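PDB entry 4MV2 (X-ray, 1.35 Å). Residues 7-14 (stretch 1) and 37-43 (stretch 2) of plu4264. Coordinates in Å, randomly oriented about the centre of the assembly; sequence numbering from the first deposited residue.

Stretch 1, residues 7-14: KMDWDSMV
Stretch 2 (37-43) AWCIVRP

The contact is made almost wholly by side chains, no hydrogen bond crosses it, and 253 Å² is buried in total. At the centre lies buried Trp 38 (chi1 t, chi2 -63°), whose broad indole offers a surface to three residues of stretch 1. The six-membered ring of Trp 10 (m, 107°) turns its edge toward the face of the Trp 38 five-membered ring, centroids 5.3 Å apart and planes at 70°. Met 8 and Met 13 are selenomethionines whose CA-to-CB bonds point toward stretch 2; that of Trp 10 points sideways, but its end comes nearer. Met 8 CE (t, p, p) lies 3.9 Å from Trp 38 CG and 4.2 Å from the five-membered ring centroid, 29° off its normal, an off-centre CH-pi contact. Met 13 (m, t, 132°) places CE 3.6 Å from Trp 38 CD1 and SE 3.6 Å from Ile 40 CD1, its long unbranched chain reaching both partners.

Residues 37-41 are a strand that begins earlier in the chain: Trp 38 and buried Ile 40 (m, t) point toward stretch 1, Cys 39 away; Met 13 CA and Cys 39 CA are 8.7 Å apart. Apolar Ile 40 suits a site lined by Met 13 and Trp 10, whose CE3 lies 3.9 Å from Ile 40 CD1.

A 3-10 turn at 10-12 shapes stretch 1, Asp 9 O accepting from Ser 12 N (3.0 Å). At the partly exposed edge, Arg 42 (m, m, t) brings NH2 4.3 Å from Met 13 SE, its guanidinium hydrogen-bonded elsewhere in the structure.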

# COMPACT_ATOMS: atom_id res chain seq x y z
N LYS A 7 -6.52 -4.09 -13.28
CA LYS A 7 -6.69 -5.48 -12.90
C LYS A 7 -5.34 -6.15 -12.89
O LYS A 7 -4.52 -5.96 -13.79
CB LYS A 7 -7.59 -6.17 -13.93
CG LYS A 7 -8.99 -5.61 -14.02
CD LYS A 7 -9.78 -5.85 -12.77
CE LYS A 7 -10.09 -7.32 -12.53
NZ LYS A 7 -10.98 -7.50 -11.31
N MSE A 8 -5.07 -6.91 -11.85
CA MSE A 8 -3.78 -7.58 -11.79
C MSE A 8 -3.66 -8.66 -12.83
O MSE A 8 -4.54 -9.51 -12.95
CB MSE A 8 -3.56 -8.18 -10.42
CG MSE A 8 -2.28 -8.99 -10.27
SE MSE A 8 -0.62 -7.98 -10.58
CE MSE A 8 -0.63 -7.08 -8.85
N ASP A 9 -2.58 -8.62 -13.59
CA ASP A 9 -2.23 -9.72 -14.48
C ASP A 9 -0.95 -10.32 -13.90
O ASP A 9 0.12 -9.74 -14.06
CB ASP A 9 -2.01 -9.16 -15.89
CG ASP A 9 -1.52 -10.19 -16.86
OD1 ASP A 9 -1.32 -11.36 -16.45
OD2 ASP A 9 -1.34 -9.83 -18.05
N TRP A 10 -1.05 -11.44 -13.20
CA TRP A 10 0.15 -11.97 -12.53
C TRP A 10 1.27 -12.36 -13.49
O TRP A 10 2.49 -12.20 -13.17
CB TRP A 10 -0.20 -13.18 -11.64
CG TRP A 10 -1.28 -12.92 -10.65
CD1 TRP A 10 -2.54 -13.39 -10.71
CD2 TRP A 10 -1.19 -12.16 -9.43
NE1 TRP A 10 -3.25 -13.00 -9.59
CE2 TRP A 10 -2.44 -12.24 -8.80
CE3 TRP A 10 -0.17 -11.41 -8.82
CZ2 TRP A 10 -2.70 -11.61 -7.61
CZ3 TRP A 10 -0.44 -10.82 -7.63
CH2 TRP A 10 -1.69 -10.91 -7.05
N ASP A 11 0.90 -12.74 -14.71
CA ASP A 11 1.88 -13.14 -15.70
C ASP A 11 2.63 -11.93 -16.29
O ASP A 11 3.67 -12.11 -16.90
CB ASP A 11 1.20 -13.89 -16.82
CG ASP A 11 2.18 -14.45 -17.82
OD1 ASP A 11 3.03 -15.27 -17.41
OD2 ASP A 11 2.08 -14.13 -19.02
N SER A 12 2.10 -10.72 -16.07
CA SER A 12 2.73 -9.48 -16.56
C SER A 12 3.82 -8.95 -15.64
O SER A 12 4.48 -7.96 -15.95
CB SER A 12 1.67 -8.36 -16.75
OG SER A 12 1.20 -7.82 -15.50
N MSE A 13 4.04 -9.59 -14.50
CA MSE A 13 5.02 -9.10 -13.53
C MSE A 13 6.41 -9.14 -14.15
O MSE A 13 6.73 -10.00 -14.97
CB MSE A 13 4.98 -9.94 -12.27
CG MSE A 13 3.67 -9.70 -11.48
SE MSE A 13 3.60 -10.76 -9.90
CE MSE A 13 3.07 -9.40 -8.67
N VAL A 14 7.24 -8.19 -13.76
CA VAL A 14 8.60 -8.10 -14.20
C VAL A 14 9.49 -8.58 -13.06
O VAL A 14 9.36 -8.14 -11.92
CB VAL A 14 8.96 -6.66 -14.58
CG1 VAL A 14 10.46 -6.50 -14.81
CG2 VAL A 14 8.17 -6.22 -15.80
N ALA A 37 5.09 -0.90 -5.56
CA ALA A 37 5.04 -2.15 -6.30
C ALA A 37 4.44 -3.26 -5.46
O ALA A 37 4.71 -3.37 -4.28
CB ALA A 37 6.41 -2.56 -6.76
N TRP A 38 3.66 -4.09 -6.12
CA TRP A 38 3.25 -5.38 -5.55
C TRP A 38 4.37 -6.38 -5.85
O TRP A 38 4.72 -6.59 -7.01
CB TRP A 38 1.94 -5.88 -6.18
CG TRP A 38 1.34 -7.09 -5.52
CD1 TRP A 38 1.89 -8.36 -5.41
CD2 TRP A 38 0.07 -7.16 -4.89
NE1 TRP A 38 1.02 -9.18 -4.76
CE2 TRP A 38 -0.09 -8.48 -4.41
CE3 TRP A 38 -0.95 -6.23 -4.67
CZ2 TRP A 38 -1.24 -8.89 -3.76
CZ3 TRP A 38 -2.07 -6.62 -4.02
CH2 TRP A 38 -2.23 -7.95 -3.57
N CYS A 39 4.88 -7.03 -4.81
CA CYS A 39 6.03 -7.92 -4.94
C CYS A 39 5.70 -9.31 -4.40
O CYS A 39 5.02 -9.46 -3.39
CB CYS A 39 7.17 -7.37 -4.10
SG CYS A 39 7.76 -5.74 -4.64
N ILE A 40 6.23 -10.30 -5.10
CA ILE A 40 6.12 -11.69 -4.69
C ILE A 40 7.48 -12.31 -4.64
O ILE A 40 8.24 -12.30 -5.63
CB ILE A 40 5.23 -12.55 -5.63
CG1 ILE A 40 3.84 -11.95 -5.80
CG2 ILE A 40 5.14 -13.97 -5.04
CD1 ILE A 40 3.01 -12.67 -6.86
N VAL A 41 7.82 -12.81 -3.46
CA VAL A 41 9.02 -13.63 -3.27
C VAL A 41 8.56 -15.07 -3.35
O VAL A 41 7.77 -15.53 -2.52
CB VAL A 41 9.79 -13.30 -1.99
CG1 VAL A 41 11.07 -14.17 -1.91
CG2 VAL A 41 10.16 -11.82 -1.91
N ARG A 42 9.03 -15.78 -4.37
CA ARG A 42 8.53 -17.12 -4.67
C ARG A 42 8.98 -18.11 -3.60
O ARG A 42 9.93 -17.85 -2.85
CB ARG A 42 9.01 -17.51 -6.06
CG ARG A 42 8.46 -16.61 -7.16
CD ARG A 42 6.95 -16.65 -7.22
NE ARG A 42 6.42 -15.81 -8.29
CZ ARG A 42 5.14 -15.67 -8.55
NH1 ARG A 42 4.24 -16.29 -7.80
NH2 ARG A 42 4.74 -14.88 -9.55
N PRO A 43 8.30 -19.25 -3.50
CA PRO A 43 8.64 -20.23 -2.46
C PRO A 43 10.12 -20.61 -2.49
O PRO A 43 10.67 -20.84 -3.56
CB PRO A 43 7.75 -21.42 -2.82
CG PRO A 43 6.55 -20.78 -3.43
CD PRO A 43 7.12 -19.70 -4.28